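PDB 2D5F: glycinin A3B4 subunit from Glycine max, which serves as an 11S globulin seed storage protein of soybean, built from two cupin domains and assembled into hexamers. Local coordinates for residues I30-Q36 with E172-T176; M329-E333 with T358-L362. All blocks are in the same frame, centred on the assembly; numbering follows the deposited sequence.

Interaction 1 (I30-Q36 with E172-T176); sequences IETWNSQ and EHPET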
# COMPACT_ATOMS: atom_id res chain seq x y z
N ILE B 30 33.22 -3.67 -23.99
CA ILE B 30 31.79 -3.88 -23.79
C ILE B 30 31.36 -4.96 -24.77
O ILE B 30 31.58 -4.83 -25.97
CB ILE B 30 30.97 -2.61 -24.06
CG1 ILE B 30 31.32 -1.53 -23.02
CG2 ILE B 30 29.48 -2.93 -23.99
CD1 ILE B 30 30.55 -0.24 -23.20
N GLU B 31 30.79 -6.02 -24.24
CA GLU B 31 30.32 -7.14 -25.05
C GLU B 31 28.82 -7.28 -24.84
O GLU B 31 28.35 -7.32 -23.71
CB GLU B 31 31.02 -8.42 -24.61
CG GLU B 31 32.51 -8.41 -24.86
CD GLU B 31 33.19 -9.57 -24.18
OE1 GLU B 31 33.61 -9.41 -23.02
OE2 GLU B 31 33.30 -10.65 -24.81
N THR B 32 28.07 -7.35 -25.93
CA THR B 32 26.63 -7.49 -25.81
C THR B 32 26.09 -8.71 -26.52
O THR B 32 26.65 -9.17 -27.51
CB THR B 32 25.88 -6.25 -26.36
OG1 THR B 32 26.15 -6.10 -27.76
CG2 THR B 32 26.33 -4.99 -25.63
N TRP B 33 25.00 -9.26 -25.98
CA TRP B 33 24.32 -10.39 -26.59
C TRP B 33 23.26 -9.72 -27.47
O TRP B 33 22.64 -8.75 -27.05
CB TRP B 33 23.63 -11.25 -25.52
CG TRP B 33 24.52 -12.26 -24.81
CD1 TRP B 33 24.54 -13.61 -25.01
CD2 TRP B 33 25.48 -11.99 -23.77
NE1 TRP B 33 25.44 -14.21 -24.15
CE2 TRP B 33 26.03 -13.23 -23.38
CE3 TRP B 33 25.92 -10.82 -23.13
CZ2 TRP B 33 27.00 -13.34 -22.38
CZ3 TRP B 33 26.89 -10.93 -22.12
CH2 TRP B 33 27.42 -12.18 -21.76
N ASN B 34 23.09 -10.21 -28.70
CA ASN B 34 22.10 -9.63 -29.60
C ASN B 34 20.71 -9.81 -28.97
O ASN B 34 20.31 -10.93 -28.64
CB ASN B 34 22.14 -10.35 -30.95
CG ASN B 34 21.31 -9.66 -32.01
OD1 ASN B 34 20.15 -9.30 -31.78
ND2 ASN B 34 21.88 -9.48 -33.20
N SER B 35 19.97 -8.72 -28.80
CA SER B 35 18.65 -8.81 -28.18
C SER B 35 17.62 -9.54 -29.04
O SER B 35 16.51 -9.81 -28.59
CB SER B 35 18.14 -7.41 -27.83
OG SER B 35 17.97 -6.63 -29.00
N GLN B 36 17.99 -9.88 -30.28
CA GLN B 36 17.05 -10.55 -31.17
C GLN B 36 17.07 -12.07 -31.15
O GLN B 36 16.33 -12.71 -31.90
CB GLN B 36 17.23 -10.01 -32.59
CG GLN B 36 16.69 -8.58 -32.72
CD GLN B 36 17.09 -7.90 -34.01
OE1 GLN B 36 16.62 -6.81 -34.32
NE2 GLN B 36 17.96 -8.55 -34.78
N GLU B 172 26.41 0.16 -28.86
CA GLU B 172 26.63 -1.05 -28.07
C GLU B 172 25.70 -2.18 -28.48
O GLU B 172 26.02 -3.36 -28.30
CB GLU B 172 26.48 -0.74 -26.58
CG GLU B 172 27.49 0.29 -26.11
CD GLU B 172 27.33 0.69 -24.65
OE1 GLU B 172 28.00 1.66 -24.25
OE2 GLU B 172 26.56 0.04 -23.92
N HIS B 173 24.55 -1.82 -29.04
CA HIS B 173 23.58 -2.80 -29.50
C HIS B 173 23.29 -2.48 -30.95
O HIS B 173 22.26 -1.88 -31.28
CB HIS B 173 22.31 -2.73 -28.64
CG HIS B 173 22.58 -2.81 -27.17
ND1 HIS B 173 22.88 -1.71 -26.40
CD2 HIS B 173 22.66 -3.88 -26.34
CE1 HIS B 173 23.14 -2.09 -25.16
NE2 HIS B 173 23.02 -3.41 -25.10
N PRO B 174 24.20 -2.88 -31.85
CA PRO B 174 24.10 -2.65 -33.29
C PRO B 174 22.85 -3.22 -33.94
O PRO B 174 22.34 -2.66 -34.92
CB PRO B 174 25.38 -3.28 -33.83
CG PRO B 174 25.64 -4.39 -32.87
CD PRO B 174 25.37 -3.72 -31.54
N GLU B 175 22.35 -4.33 -33.41
CA GLU B 175 21.16 -4.93 -33.98
C GLU B 175 19.98 -3.97 -34.00
O GLU B 175 19.02 -4.18 -34.73
CB GLU B 175 20.78 -6.21 -33.22
CG GLU B 175 20.10 -5.99 -31.86
CD GLU B 175 21.07 -5.84 -30.71
OE1 GLU B 175 20.61 -5.92 -29.55
OE2 GLU B 175 22.29 -5.63 -30.95
N THR B 176 20.05 -2.90 -33.20
CA THR B 176 18.96 -1.92 -33.14
C THR B 176 19.03 -0.85 -34.23
O THR B 176 18.05 -0.14 -34.47
CB THR B 176 18.91 -1.18 -31.78
OG1 THR B 176 20.10 -0.41 -31.61
CG2 THR B 176 18.76 -2.17 -30.63
O HOH W 1 24.64 -7.13 -29.93
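Glu175 reaches Ser35 through two turns of its side chain: CG lies between its backbone N and carbonyl carbon (chi1 77°), and a bend at the next bond (chi2 -88°) lays the carboxylate against the 34-36 loop. Ser35 answers with OG held between its own N and carbonyl carbon (chi1 63°), which brings the hydroxyl to the same oxygen that the backbone N of Ser35 faces. Glu175 OE1 accepts from Ser35 OG at 2.8 Å through its anti lone pair and from Ser35 N at 3.0 Å from above the carboxylate plane. The side chain of Asn34 slides past that of Glu175 in the opposite direction, OD1 3.3 Å from Glu175 CG; the same OD1 accepts from Gln36 N at 2.7 Å, closing an Asx turn. A water donates to both Glu175 OE2 and Thr32 OG1, while Thr32 OG1 itself donates to Glu172 O at 2.8 Å, almost in line with the carbonyl bond. With alanine at Glu175, Ser35 N and OG would probably lose their shared acceptor, and the water on Thr32 OG1 its second partner. At the far end the methyl CD1 of Ile30 lies 3.3 Å from Glu172 OE1, whose hydrogen bond is with Tyr164 OH. The contact thus fastens the segment after strand 163-164 to the end of strand 28-32, which lies between strands 21-24 and 46-52 in the sheet of the N-terminal cupin domain.

Interaction 2 (M329-E333 with T358-L362); sequences MKLHE and TLPAL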
# COMPACT_ATOMS: atom_id res chain seq x y z
N MET B 329 18.87 5.95 -1.82
CA MET B 329 18.29 4.65 -2.21
C MET B 329 19.42 3.61 -2.27
O MET B 329 20.39 3.79 -3.02
CB MET B 329 17.63 4.82 -3.60
CG MET B 329 16.89 3.61 -4.20
SD MET B 329 16.25 3.90 -5.92
CE MET B 329 14.51 4.23 -5.62
N LYS B 330 19.32 2.55 -1.46
CA LYS B 330 20.34 1.50 -1.45
C LYS B 330 20.29 0.80 -2.79
O LYS B 330 19.24 0.26 -3.16
CB LYS B 330 20.07 0.49 -0.34
CG LYS B 330 21.19 -0.53 -0.13
CD LYS B 330 20.75 -1.60 0.85
CE LYS B 330 21.92 -2.17 1.66
NZ LYS B 330 22.90 -2.91 0.85
N LEU B 331 21.40 0.79 -3.51
CA LEU B 331 21.40 0.19 -4.83
C LEU B 331 22.47 -0.86 -5.09
O LEU B 331 22.88 -1.08 -6.24
CB LEU B 331 21.49 1.29 -5.89
CG LEU B 331 20.22 2.14 -6.02
CD1 LEU B 331 20.47 3.30 -6.97
CD2 LEU B 331 19.08 1.27 -6.53
N HIS B 332 22.92 -1.51 -4.03
CA HIS B 332 23.92 -2.55 -4.19
C HIS B 332 23.89 -3.47 -2.97
O HIS B 332 23.61 -3.04 -1.85
CB HIS B 332 25.31 -1.92 -4.41
CG HIS B 332 26.24 -2.08 -3.25
ND1 HIS B 332 27.40 -2.82 -3.34
CD2 HIS B 332 26.19 -1.60 -1.99
CE1 HIS B 332 28.02 -2.80 -2.17
NE2 HIS B 332 27.31 -2.06 -1.34
N GLU B 333 24.16 -4.74 -3.22
CA GLU B 333 24.15 -5.75 -2.17
C GLU B 333 25.03 -6.92 -2.60
O GLU B 333 25.05 -7.28 -3.78
CB GLU B 333 22.71 -6.26 -1.99
CG GLU B 333 22.47 -7.06 -0.72
CD GLU B 333 22.49 -6.19 0.52
OE1 GLU B 333 21.81 -5.15 0.51
OE2 GLU B 333 23.17 -6.55 1.50
N THR B 358 15.22 -7.67 0.46
CA THR B 358 16.58 -7.34 0.86
C THR B 358 16.97 -5.98 0.31
O THR B 358 17.55 -5.15 1.01
CB THR B 358 17.59 -8.36 0.33
OG1 THR B 358 17.43 -9.60 1.03
CG2 THR B 358 19.01 -7.83 0.51
N LEU B 359 16.63 -5.75 -0.95
CA LEU B 359 16.92 -4.48 -1.61
C LEU B 359 15.56 -3.94 -2.05
O LEU B 359 15.08 -4.23 -3.14
CB LEU B 359 17.84 -4.74 -2.81
CG LEU B 359 18.71 -3.61 -3.32
CD1 LEU B 359 19.52 -3.01 -2.17
CD2 LEU B 359 19.64 -4.15 -4.41
N PRO B 360 14.91 -3.13 -1.18
CA PRO B 360 13.60 -2.54 -1.45
C PRO B 360 13.39 -1.82 -2.78
O PRO B 360 12.27 -1.77 -3.29
CB PRO B 360 13.37 -1.63 -0.24
CG PRO B 360 14.73 -1.28 0.19
CD PRO B 360 15.46 -2.59 0.07
N ALA B 361 14.46 -1.26 -3.34
CA ALA B 361 14.35 -0.56 -4.62
C ALA B 361 13.88 -1.51 -5.73
O ALA B 361 13.27 -1.08 -6.71
CB ALA B 361 15.70 0.05 -4.99
N LEU B 362 14.17 -2.79 -5.57
CA LEU B 362 13.79 -3.78 -6.56
C LEU B 362 12.28 -3.90 -6.75
O LEU B 362 11.81 -4.32 -7.81
CB LEU B 362 14.38 -5.15 -6.19
CG LEU B 362 15.91 -5.19 -6.30
CD1 LEU B 362 16.45 -6.50 -5.76
CD2 LEU B 362 16.32 -4.98 -7.75
O HOH W 2 17.14 -0.30 -1.58
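Met329 opens the contact by laying its CG 3.8 Å from Ala361 CB, with SD slightly farther from the same methyl. Ala361 belongs to a type I beta turn, Leu359 to Leu362, closed by the bond from Leu362 N to Leu359 O; this turn leads into helix 362-365 of the C-terminal cupin domain, whereas 329-333 enters strand 332-334, outermost within this chain in the sheet it shares with strand 121-125 of the N-terminal cupin. The contact therefore joins the two cupin modules, and apolar surface and a water carry it. Lys330 comes next, its CG anti to the backbone N (chi1 -172°), which sends the aliphatic chain across Leu359 at about a right angle: CG and CD each lie 3.6 Å from Leu359 CD1. The carbonyl of Lys330 also takes part, since O approaches Leu359 CD1 and accepts from a water that in turn makes a weak bond with Ala361 N. At Leu331 the chain turns its side chain's root away from the turn, yet CD2 returns to 3.9 Å from Ala361 CB, and its backbone pairs with Val124. His332 O accepts from Lys330 NZ at 2.8 Å. Glu333 ends the segment, and its bend at chi2 turns OE1 back to a salt bridge with Lys330 NZ, which comes from above the carboxylate plane; the modelled 2.5 Å between Glu333 OE1 and Lys330 NZ is unusually short and should not be taken as exact. Glu333 OE2 forms a salt bridge with Arg340 and a long, weak ion pair with Lys330 of a neighbouring subunit, placing this end of the contact at a subunit interface. Toward the 358-362 segment, Glu333 crosses Thr358 at about a right angle, its CG 3.8 Å from Thr358 CG2.

From the N terminus, strand 28-32 is the first element used, and interaction 1 closes a loop of 135 intervening residues that holds much of the N-terminal cupin domain. Interaction 2 opens only after that loop has closed and spans just 24 residues, so the two lie in series, neither nested nor crossed. The centres of interaction 1 and interaction 2 are about 27 Å apart. They lie on opposite sides of the chain's centre. Both nevertheless reach one antiparallel sheet: interaction 1 through strand 28-32, near one end of its order, and interaction 2 through strand 332-334, outermost within this chain. The first ties the loop after strand 163-164 to strand 28-32 and the residues that follow it; the second joins that sheet to the C-terminal cupin.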